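Local coordinates for protein galactose-1-phosphate uridylyltransferase (Pyrobaculum aerophilum str. IM2, PDB 6K5Z) that probably transfers uridylyl groups between UDP-glucose and galactose 1-phosphate, as a zinc-binding member of the type 1 uridylyltransferase family, at residues V80-Q85 with P139-Y144; F124-G129 with Y247-H252; N187-A192 with T219-A224; A29-P34 with V134-P139. All coordinates share one frame; numbering follows the deposited sequence.

Contact 1 of 4, residues V80-Q85 with P139-Y144; sequences VVETPQ and PHSQIY. With PO4 (phosphate ion), chain J.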
# COMPACT_ATOMS: atom_id res chain seq x y z
N VAL B 80 -1.41 -5.35 22.07
CA VAL B 80 -1.00 -4.55 23.22
C VAL B 80 -2.19 -3.68 23.59
O VAL B 80 -2.50 -2.68 22.90
CB VAL B 80 0.19 -3.68 22.91
CG1 VAL B 80 0.63 -2.94 24.15
CG2 VAL B 80 1.33 -4.54 22.35
N VAL B 81 -2.89 -4.07 24.65
CA VAL B 81 -3.97 -3.23 25.20
C VAL B 81 -3.33 -2.14 26.04
O VAL B 81 -2.71 -2.43 27.08
CB VAL B 81 -4.98 -4.03 26.02
CG1 VAL B 81 -6.15 -3.16 26.46
CG2 VAL B 81 -5.51 -5.17 25.18
N GLU B 82 -3.54 -0.90 25.61
CA GLU B 82 -2.80 0.26 26.07
C GLU B 82 -3.26 0.91 27.37
O GLU B 82 -2.57 1.77 27.93
CB GLU B 82 -2.81 1.30 24.95
CG GLU B 82 -2.04 0.87 23.68
CD GLU B 82 -2.28 1.78 22.51
OE1 GLU B 82 -3.05 2.76 22.64
OE2 GLU B 82 -1.70 1.56 21.43
N THR B 83 -4.43 0.53 27.83
CA THR B 83 -5.07 1.10 29.00
C THR B 83 -6.35 0.28 29.27
O THR B 83 -6.89 -0.33 28.35
CB THR B 83 -5.49 2.53 28.78
OG1 THR B 83 -6.39 2.92 29.82
CG2 THR B 83 -6.18 2.69 27.42
N PRO B 84 -6.80 0.23 30.53
CA PRO B 84 -8.09 -0.42 30.79
C PRO B 84 -9.31 0.41 30.35
O PRO B 84 -10.39 -0.14 30.30
CB PRO B 84 -8.07 -0.62 32.32
CG PRO B 84 -7.19 0.49 32.84
CD PRO B 84 -6.11 0.56 31.79
N GLN B 85 -9.14 1.68 30.03
CA GLN B 85 -10.26 2.55 29.60
C GLN B 85 -10.70 2.30 28.18
O GLN B 85 -9.86 2.20 27.29
CB GLN B 85 -9.87 4.01 29.64
CG GLN B 85 -9.23 4.48 30.92
CD GLN B 85 -9.37 5.96 31.02
OE1 GLN B 85 -8.52 6.71 30.53
NE2 GLN B 85 -10.46 6.39 31.62
N PRO B 139 -8.28 1.63 22.76
CA PRO B 139 -6.92 1.81 22.32
C PRO B 139 -6.06 0.56 22.42
O PRO B 139 -5.94 -0.09 23.49
CB PRO B 139 -6.40 2.90 23.22
CG PRO B 139 -7.61 3.74 23.43
CD PRO B 139 -8.64 2.69 23.72
N HIS B 140 -5.46 0.22 21.29
CA HIS B 140 -4.60 -0.91 21.27
C HIS B 140 -3.63 -0.80 20.14
O HIS B 140 -3.86 -0.06 19.20
CB HIS B 140 -5.44 -2.17 21.17
CG HIS B 140 -6.15 -2.28 19.87
ND1 HIS B 140 -7.09 -1.36 19.46
CD2 HIS B 140 -6.00 -3.15 18.85
CE1 HIS B 140 -7.50 -1.68 18.25
NE2 HIS B 140 -6.84 -2.75 17.85
N SER B 141 -2.56 -1.58 20.25
CA SER B 141 -1.50 -1.68 19.28
C SER B 141 -1.29 -3.17 18.99
O SER B 141 -1.94 -4.03 19.64
CB SER B 141 -0.23 -1.04 19.86
OG SER B 141 -0.26 0.36 19.70
N GLN B 142 -0.40 -3.47 18.05
CA GLN B 142 -0.13 -4.87 17.65
C GLN B 142 1.33 -5.17 17.52
O GLN B 142 2.16 -4.30 17.21
CB GLN B 142 -0.82 -5.22 16.34
CG GLN B 142 -2.35 -5.20 16.39
CD GLN B 142 -2.99 -5.78 15.13
OE1 GLN B 142 -2.77 -6.93 14.77
NE2 GLN B 142 -3.75 -4.97 14.43
N ILE B 143 1.64 -6.42 17.83
CA ILE B 143 2.95 -7.01 17.69
C ILE B 143 2.73 -8.22 16.83
O ILE B 143 1.84 -9.01 17.12
CB ILE B 143 3.51 -7.44 19.08
CG1 ILE B 143 3.87 -6.20 19.89
CG2 ILE B 143 4.75 -8.35 18.95
CD1 ILE B 143 3.99 -6.45 21.38
N TYR B 144 3.52 -8.37 15.77
CA TYR B 144 3.71 -9.68 15.11
C TYR B 144 5.16 -10.11 15.37
O TYR B 144 6.09 -9.37 15.07
CB TYR B 144 3.52 -9.67 13.57
CG TYR B 144 2.16 -9.39 12.98
CD1 TYR B 144 1.00 -9.69 13.68
CD2 TYR B 144 2.03 -8.86 11.68
CE1 TYR B 144 -0.24 -9.45 13.12
CE2 TYR B 144 0.78 -8.60 11.12
CZ TYR B 144 -0.35 -8.90 11.86
OH TYR B 144 -1.62 -8.70 11.40
P PO4 J . -8.87 -3.53 14.48
O1 PO4 J . -10.13 -2.70 14.67
O2 PO4 J . -9.30 -4.99 14.24
O3 PO4 J . -8.03 -3.47 15.72
O4 PO4 J . -7.99 -2.98 13.36
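Val80 and Ser141 form an antiparallel hydrogen-bonded pair, with Val80 N 2.8 Å from Ser141 O and Ser141 N 2.9 Å from Val80 O, and Val81 and His140 follow as a non-hydrogen-bonded pair. The two strands, 76-81 and 140-146, are neighbours in the large antiparallel sheet, the half-barrel of this HIT-clan transferase. Where strand 76-81 ends, a weak bond from Glu82 N to Pro139 O, 3.3 Å long, prolongs the ladder. Side chains alternate between the two faces. On the face of Val80 and Ser141, Val80 CG2 crosses the end of Ile143 obliquely and meets its CD1 at 3.4 Å, and Ile102 and Val106 of helix 96-116 pack over Val80. The extended chain of Glu82 runs back over the 139-141 backbone. Its CG stands beside the backbone N (chi1 -66°), which sends the carboxylate across the neighbouring strand, where the hydroxyl OG of Ser141 donates to Glu82 OE2 over 2.6 Å, nearly along the C-O axis. OE1 sits by CB of Pro139 and is engaged by Arg126 of the next strand, so each oxygen of this buried carboxylate has its own donor, and the arginine probably compensates its charge. The other face carries Val81, which packs on Phe32 and His138, and His140, predicted to carry the uridylyl group as the tele-UMP intermediate. His140 ND1 is hydrogen-bonded to the carbonyl oxygen of His138, which helps to fix the ring's rotation; in the ring plane, His140 NE2 donates to O3 of a bound phosphate at 2.5 Å.

Contact 2 of 4, residues F124-G129 with Y247-H252; sequences FFRNKG and YIMVLH. With FE (Fe (III) ion), chain I.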
# COMPACT_ATOMS: atom_id res chain seq x y z
N PHE B 124 6.18 -4.25 15.65
CA PHE B 124 5.24 -3.44 16.38
C PHE B 124 4.60 -2.37 15.47
O PHE B 124 5.31 -1.54 14.85
CB PHE B 124 5.93 -2.72 17.53
CG PHE B 124 5.02 -1.80 18.33
CD1 PHE B 124 4.04 -2.32 19.17
CD2 PHE B 124 5.17 -0.40 18.26
CE1 PHE B 124 3.23 -1.46 19.94
CE2 PHE B 124 4.37 0.45 19.01
CZ PHE B 124 3.39 -0.08 19.85
N PHE B 125 3.26 -2.36 15.45
CA PHE B 125 2.53 -1.30 14.78
C PHE B 125 1.20 -1.01 15.42
O PHE B 125 0.71 -1.76 16.28
CB PHE B 125 2.33 -1.66 13.34
CG PHE B 125 1.48 -2.87 13.12
CD1 PHE B 125 2.05 -4.14 13.10
CD2 PHE B 125 0.13 -2.74 12.89
CE1 PHE B 125 1.28 -5.26 12.85
CE2 PHE B 125 -0.66 -3.85 12.66
CZ PHE B 125 -0.10 -5.11 12.64
N ARG B 126 0.65 0.11 14.99
CA ARG B 126 -0.63 0.60 15.47
C ARG B 126 -1.42 1.22 14.32
O ARG B 126 -0.91 2.07 13.64
CB ARG B 126 -0.40 1.65 16.56
CG ARG B 126 -1.64 2.25 17.17
CD ARG B 126 -1.31 3.27 18.27
NE ARG B 126 -2.27 3.12 19.36
CZ ARG B 126 -3.49 3.65 19.41
NH1 ARG B 126 -3.93 4.48 18.45
NH2 ARG B 126 -4.26 3.40 20.44
N ASN B 127 -2.66 0.77 14.15
CA ASN B 127 -3.68 1.39 13.32
C ASN B 127 -4.69 2.20 14.15
O ASN B 127 -5.17 1.73 15.20
CB ASN B 127 -4.48 0.27 12.61
CG ASN B 127 -3.62 -0.57 11.69
OD1 ASN B 127 -2.77 -0.03 10.99
ND2 ASN B 127 -3.79 -1.87 11.72
N LYS B 128 -5.06 3.37 13.66
CA LYS B 128 -5.95 4.24 14.37
C LYS B 128 -6.94 4.92 13.44
O LYS B 128 -6.56 5.49 12.39
CB LYS B 128 -5.12 5.27 15.13
CG LYS B 128 -5.90 6.00 16.22
CD LYS B 128 -6.63 7.21 15.67
CE LYS B 128 -7.21 8.09 16.76
NZ LYS B 128 -7.63 9.41 16.19
N GLY B 129 -8.22 4.88 13.84
CA GLY B 129 -9.30 5.54 13.09
C GLY B 129 -10.29 4.57 12.47
O GLY B 129 -9.90 3.62 11.77
N TYR B 247 -4.50 7.29 11.48
CA TYR B 247 -3.04 7.20 11.19
C TYR B 247 -2.56 5.76 11.34
O TYR B 247 -3.25 4.92 11.93
CB TYR B 247 -2.26 8.14 12.11
CG TYR B 247 -2.20 7.68 13.54
CD1 TYR B 247 -1.34 6.67 13.93
CD2 TYR B 247 -3.01 8.25 14.51
CE1 TYR B 247 -1.28 6.23 15.25
CE2 TYR B 247 -2.97 7.83 15.83
CZ TYR B 247 -2.10 6.82 16.19
OH TYR B 247 -2.06 6.40 17.49
N ILE B 248 -1.39 5.50 10.74
CA ILE B 248 -0.73 4.17 10.82
C ILE B 248 0.63 4.42 11.47
O ILE B 248 1.30 5.38 11.07
CB ILE B 248 -0.58 3.56 9.42
CG1 ILE B 248 -1.92 3.02 8.89
CG2 ILE B 248 0.50 2.49 9.42
CD1 ILE B 248 -2.60 2.06 9.83
N MET B 249 0.99 3.63 12.48
CA MET B 249 2.33 3.79 13.11
C MET B 249 3.06 2.45 13.06
O MET B 249 2.45 1.43 13.43
CB MET B 249 2.21 4.26 14.56
CG MET B 249 3.52 4.13 15.33
SD MET B 249 3.63 5.21 16.78
CE MET B 249 3.04 4.10 18.06
N VAL B 250 4.30 2.45 12.58
CA VAL B 250 5.09 1.20 12.54
C VAL B 250 6.49 1.40 13.13
O VAL B 250 7.12 2.44 12.95
CB VAL B 250 5.18 0.67 11.11
CG1 VAL B 250 5.91 1.65 10.19
CG2 VAL B 250 5.83 -0.69 11.07
N LEU B 251 6.99 0.38 13.85
CA LEU B 251 8.34 0.41 14.36
C LEU B 251 9.25 -0.27 13.35
O LEU B 251 9.09 -1.45 13.06
CB LEU B 251 8.45 -0.26 15.72
CG LEU B 251 9.85 -0.39 16.34
CD1 LEU B 251 10.58 0.94 16.38
CD2 LEU B 251 9.75 -0.97 17.76
N HIS B 252 10.17 0.48 12.80
CA HIS B 252 11.20 -0.09 11.92
C HIS B 252 12.49 -0.22 12.72
O HIS B 252 13.09 0.78 13.10
CB HIS B 252 11.43 0.79 10.68
CG HIS B 252 10.35 0.70 9.64
ND1 HIS B 252 10.39 1.43 8.47
CD2 HIS B 252 9.21 -0.03 9.59
CE1 HIS B 252 9.33 1.15 7.75
NE2 HIS B 252 8.60 0.26 8.40
FE FE I . 11.65 3.32 7.52
O HOH W 1 8.97 -3.52 15.16
O HOH W 2 12.85 5.45 7.06
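Lys128 CB lies over one face of the Tyr247 ring, 3.6 Å from its centroid, in a CH-pi contact that forms the tightly packed end of this pairing. CG and CD of the lysine continue past the ring's CE2 side, while its NZ goes on to a salt bridge with Asp89. From the same ring Tyr247 OH extends to Arg126, 3.3 Å from its CD, and is hydrogen-bonded to Asp90; the guanidinium, whose main partner is Glu82, is turned 26° from the ring plane. A leucine in place of Tyr247 would probably leave Asp90 without this hydroxyl partner and Lys128 CB without its flat aromatic support. Strands 121-128 and 247-252 run antiparallel at the middle of the half-barrel sheet, joining the N- and C-terminal HIT-type halves; Arg126 N to Met249 O and Met249 N to Arg126 O measure 2.7 Å each. Around Phe124 the side-chain contacts are longer: CE2 of its ring is 4.0 Å from Met249 CE, Leu251 CB approaches the ring edge, and a water bridges Phe124 N and Leu251 O. Beyond, His252 leaves the pairing and binds the iron through ND1 at 2.5 Å, together with Glu156, His266 and Glu268, while its NE2 donates to Gly288 O of the second subunit.

Contact 3 of 4, residues N187-A192 with T219-A224; sequences NRNWKA and TDEEVA
Trp190 places the NE1 edge of its indole against the first turn of helix 220-240, where it donates to Glu222 O over 3.0 Å. The donor stands above the carbonyl plane, and the oxygen lies 21° out of the ring plane. Beside it, Asn189 ND2 reaches Glu221 OE2 at 3.3 Å, with the carboxylate oxygen in the amide plane and using its anti lone pair; ND2 is also hydrogen-bonded to Asp225. Arg188 NH2 makes a salt bridge to Glu221 OE2 (3.0 Å) and lies as near to OE1, the guanidinium and carboxylate planes 56° apart. Farther in, Asn189 CG packs on Glu222 CG at 3.7 Å, and a water donates to Asn189 OD1 and, weakly, to Glu222 OE2, itself salt-bridged to Arg212. An Asx turn shapes the backbone that carries Asn189 and Trp190: Asn187 OD1 accepts from Asn189 N at 3.1 Å. Across the contact, Glu222 OE1 takes the N-H of Thr219 (2.6 Å), steadying the helix start. A leucine at Trp190 would probably leave Glu222 O without its side-chain donor and open a gap against the helix. The indole is wedged between Ile206 and Pro208 of strand 202-208 and Leu226 and Ala229 of helix 220-240, so that the helix is pinned to the sheet where strand 190-193 begins.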
# COMPACT_ATOMS: atom_id res chain seq x y z
N ASN B 187 13.76 16.34 21.88
CA ASN B 187 14.01 16.37 23.30
C ASN B 187 15.39 15.69 23.50
O ASN B 187 16.05 15.37 22.51
CB ASN B 187 12.81 15.74 24.10
CG ASN B 187 12.63 14.21 23.90
OD1 ASN B 187 13.54 13.49 23.50
ND2 ASN B 187 11.43 13.71 24.22
N ARG B 188 15.79 15.43 24.74
CA ARG B 188 17.13 14.85 25.04
C ARG B 188 17.55 13.65 24.19
O ARG B 188 18.74 13.49 23.92
CB ARG B 188 17.22 14.39 26.51
CG ARG B 188 17.03 15.46 27.58
CD ARG B 188 16.32 14.87 28.79
NE ARG B 188 17.16 13.91 29.51
CZ ARG B 188 16.72 12.97 30.35
NH1 ARG B 188 15.43 12.79 30.59
NH2 ARG B 188 17.60 12.19 30.96
N ASN B 189 16.59 12.80 23.81
CA ASN B 189 16.92 11.55 23.09
C ASN B 189 16.23 11.22 21.77
O ASN B 189 16.55 10.17 21.19
CB ASN B 189 16.70 10.39 24.04
CG ASN B 189 17.79 10.28 25.05
OD1 ASN B 189 18.95 10.02 24.67
ND2 ASN B 189 17.46 10.49 26.34
N TRP B 190 15.31 12.05 21.29
CA TRP B 190 14.50 11.74 20.10
C TRP B 190 14.32 12.94 19.23
O TRP B 190 14.13 14.06 19.72
CB TRP B 190 13.10 11.20 20.49
CG TRP B 190 13.23 9.94 21.23
CD1 TRP B 190 13.44 9.82 22.57
CD2 TRP B 190 13.25 8.62 20.69
NE1 TRP B 190 13.59 8.50 22.90
CE2 TRP B 190 13.48 7.74 21.76
CE3 TRP B 190 13.04 8.10 19.41
CZ2 TRP B 190 13.50 6.36 21.60
CZ3 TRP B 190 13.11 6.70 19.23
CH2 TRP B 190 13.32 5.86 20.33
N LYS B 191 14.33 12.68 17.93
CA LYS B 191 13.99 13.65 16.92
C LYS B 191 12.81 13.12 16.04
O LYS B 191 12.80 11.95 15.61
CB LYS B 191 15.24 13.98 16.12
CG LYS B 191 15.22 15.39 15.59
CD LYS B 191 16.46 15.76 14.78
CE LYS B 191 17.51 16.51 15.59
NZ LYS B 191 18.50 17.15 14.70
N ALA B 192 11.83 14.01 15.82
CA ALA B 192 10.63 13.78 15.06
C ALA B 192 10.51 14.85 13.97
O ALA B 192 10.38 16.04 14.27
CB ALA B 192 9.42 13.84 15.96
N THR B 219 17.70 2.82 26.75
CA THR B 219 17.88 3.27 28.12
C THR B 219 16.53 3.71 28.67
O THR B 219 15.67 4.21 27.91
CB THR B 219 18.87 4.46 28.14
OG1 THR B 219 20.20 3.95 27.96
CG2 THR B 219 18.86 5.21 29.42
N ASP B 220 16.36 3.58 29.98
CA ASP B 220 15.08 3.88 30.63
C ASP B 220 14.67 5.34 30.48
O ASP B 220 13.47 5.63 30.38
CB ASP B 220 15.10 3.43 32.08
CG ASP B 220 15.28 1.93 32.20
OD1 ASP B 220 16.44 1.45 32.19
OD2 ASP B 220 14.26 1.21 32.21
N GLU B 221 15.64 6.26 30.45
CA GLU B 221 15.39 7.64 30.02
C GLU B 221 15.08 7.77 28.52
O GLU B 221 14.38 8.70 28.11
CB GLU B 221 16.53 8.59 30.44
CG GLU B 221 17.75 8.63 29.52
CD GLU B 221 18.79 9.66 29.94
OE1 GLU B 221 19.18 9.65 31.14
OE2 GLU B 221 19.22 10.50 29.08
N GLU B 222 15.63 6.88 27.68
CA GLU B 222 15.26 6.87 26.25
C GLU B 222 13.79 6.48 26.11
O GLU B 222 13.02 7.21 25.51
CB GLU B 222 16.18 5.97 25.39
CG GLU B 222 17.57 6.54 25.15
CD GLU B 222 18.47 5.57 24.44
OE1 GLU B 222 18.60 4.39 24.86
OE2 GLU B 222 19.08 5.98 23.45
N VAL B 223 13.41 5.37 26.75
CA VAL B 223 12.04 4.91 26.74
C VAL B 223 11.11 5.99 27.24
O VAL B 223 10.03 6.16 26.69
CB VAL B 223 11.87 3.60 27.54
CG1 VAL B 223 10.41 3.25 27.78
CG2 VAL B 223 12.56 2.44 26.83
N ALA B 224 11.54 6.75 28.24
CA ALA B 224 10.70 7.82 28.83
C ALA B 224 10.56 9.01 27.91
O ALA B 224 9.48 9.61 27.82
CB ALA B 224 11.26 8.29 30.18
O HOH W 3 20.68 7.84 25.12

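Contact 4 of 4, residues A29-P34 with V134-P139; sequences ACPFCP and VSLTHP. With ZN (zinc ion), chain G; PO4 (phosphate ion), chain J.
Phe32 and His138 meet obliquely, CB of the phenylalanine lying over one face of the imidazole, 4.2 Å from its centroid and 18° off the ring normal, while His138 CB returns the contact at the edge of the phenyl ring. The phenyl group extends past the histidine to Leu136, which it crosses at about a right angle, with Phe32 CE2 3.6 Å from Leu136 CD1. Pro31 CG sits over the centre of one face of the same phenyl ring and also approaches Leu136 CD1. Around the imidazole the two cysteines take different places: Cys33 SG lies at the ring edge, near its plane, and Cys30 SG is oblique to it. Both sulfurs are drawn there by the zinc ion, bound by Cys30 SG at 2.3 Å, by Cys33 SG at 2.4 Å and by His138 ND1 at 2.2 Å, with His86 as fourth ligand. With its ring swung away from the backbone N (chi1 -164°), His138 presents ND1 to the metal, and NE2 is hydrogen-bonded to Thr83 O, a second-shell carbonyl that helps to hold the ring's rotation. At the other end, Leu136 N donates to phosphate O1 over 2.9 Å, and the Leu136 side chain packs on Arg51, a residue of the UDP site. Two loops are thus clamped by a Cys2His2 zinc site whose cysteines form a CxxC pair, next to the predicted catalytic His140.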
# COMPACT_ATOMS: atom_id res chain seq x y z
N ALA B 29 -18.91 -8.20 23.34
CA ALA B 29 -18.15 -7.55 24.39
C ALA B 29 -16.73 -7.23 23.92
O ALA B 29 -16.05 -8.09 23.31
CB ALA B 29 -18.08 -8.46 25.63
N CYS B 30 -16.30 -6.01 24.19
CA CYS B 30 -14.93 -5.61 23.92
C CYS B 30 -13.94 -6.68 24.44
O CYS B 30 -13.96 -7.05 25.63
CB CYS B 30 -14.61 -4.22 24.49
SG CYS B 30 -12.85 -3.73 24.36
N PRO B 31 -13.12 -7.22 23.55
CA PRO B 31 -12.16 -8.27 23.95
C PRO B 31 -10.96 -7.76 24.76
O PRO B 31 -10.17 -8.58 25.25
CB PRO B 31 -11.67 -8.79 22.62
CG PRO B 31 -11.75 -7.60 21.71
CD PRO B 31 -12.92 -6.78 22.16
N PHE B 32 -10.83 -6.42 24.88
CA PHE B 32 -9.68 -5.79 25.54
C PHE B 32 -10.00 -5.14 26.92
O PHE B 32 -9.09 -4.72 27.65
CB PHE B 32 -9.04 -4.74 24.60
CG PHE B 32 -8.75 -5.25 23.19
CD1 PHE B 32 -8.23 -6.54 22.98
CD2 PHE B 32 -8.95 -4.42 22.07
CE1 PHE B 32 -7.97 -7.00 21.69
CE2 PHE B 32 -8.69 -4.87 20.79
CZ PHE B 32 -8.21 -6.17 20.59
N CYS B 33 -11.28 -5.04 27.28
CA CYS B 33 -11.63 -4.45 28.57
C CYS B 33 -11.28 -5.40 29.68
O CYS B 33 -11.49 -6.60 29.52
CB CYS B 33 -13.11 -4.12 28.66
SG CYS B 33 -13.50 -2.46 28.09
N PRO B 34 -10.79 -4.87 30.84
CA PRO B 34 -10.57 -5.70 32.02
C PRO B 34 -11.86 -6.31 32.59
O PRO B 34 -12.98 -5.85 32.27
CB PRO B 34 -10.00 -4.72 33.03
CG PRO B 34 -10.61 -3.42 32.68
CD PRO B 34 -10.62 -3.44 31.17
N VAL B 134 -10.41 0.47 11.66
CA VAL B 134 -10.27 0.10 13.06
C VAL B 134 -11.70 0.09 13.68
O VAL B 134 -12.23 1.10 14.08
CB VAL B 134 -9.29 1.05 13.82
CG1 VAL B 134 -9.04 0.58 15.23
CG2 VAL B 134 -7.95 1.09 13.12
N SER B 135 -12.31 -1.08 13.69
CA SER B 135 -13.62 -1.29 14.28
C SER B 135 -13.53 -1.46 15.81
O SER B 135 -14.48 -1.10 16.50
CB SER B 135 -14.26 -2.53 13.64
OG SER B 135 -13.42 -3.68 13.84
N LEU B 136 -12.42 -2.00 16.33
CA LEU B 136 -12.21 -2.11 17.78
C LEU B 136 -11.63 -0.81 18.38
O LEU B 136 -10.44 -0.51 18.28
CB LEU B 136 -11.34 -3.31 18.10
CG LEU B 136 -11.92 -4.68 17.70
CD1 LEU B 136 -10.98 -5.81 18.12
CD2 LEU B 136 -13.32 -4.99 18.26
N THR B 137 -12.50 -0.07 19.03
CA THR B 137 -12.27 1.32 19.40
C THR B 137 -11.36 1.46 20.63
O THR B 137 -10.61 2.43 20.78
CB THR B 137 -13.65 1.98 19.58
OG1 THR B 137 -13.56 3.38 19.44
CG2 THR B 137 -14.32 1.62 20.93
N HIS B 138 -11.40 0.48 21.52
CA HIS B 138 -10.48 0.46 22.66
C HIS B 138 -8.99 0.62 22.23
O HIS B 138 -8.48 -0.17 21.46
CB HIS B 138 -10.63 -0.87 23.41
CG HIS B 138 -10.04 -0.86 24.77
ND1 HIS B 138 -10.80 -0.94 25.92
CD2 HIS B 138 -8.77 -0.73 25.19
CE1 HIS B 138 -10.03 -0.88 26.97
NE2 HIS B 138 -8.78 -0.76 26.56
N PRO B 139 -8.28 1.63 22.76
CA PRO B 139 -6.92 1.81 22.32
C PRO B 139 -6.06 0.56 22.42
O PRO B 139 -5.94 -0.09 23.49
CB PRO B 139 -6.40 2.90 23.22
CG PRO B 139 -7.61 3.74 23.43
CD PRO B 139 -8.64 2.69 23.72
ZN ZN G . -12.76 -1.99 25.87
P PO4 J . -8.87 -3.53 14.48
O1 PO4 J . -10.13 -2.70 14.67
O2 PO4 J . -9.30 -4.99 14.24
O3 PO4 J . -8.03 -3.47 15.72
O4 PO4 J . -7.99 -2.98 13.36

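How the contacts relate
From the N terminus, the loop at 29-34 is first, and contact 4 closes about a hundred residues by tying it to 134-139. Inside that span lies 80-85, whose partner 139-144 follows at once, so contacts 1 and 4 cross and share Pro139; a probable hydrogen bond also connects them. Contact 2 crosses both, since 124-129 lies inside the spans of both but its partner in contact 2, 247-252, comes after their second segments; it joins the two halves of the sheet, and a salt bridge links it to contact 1. Contact 3 lies wholly within the span of contact 2, about 7 Å from it between nearest atoms, and fastens helix 220-240 to the C-terminal part of the sheet.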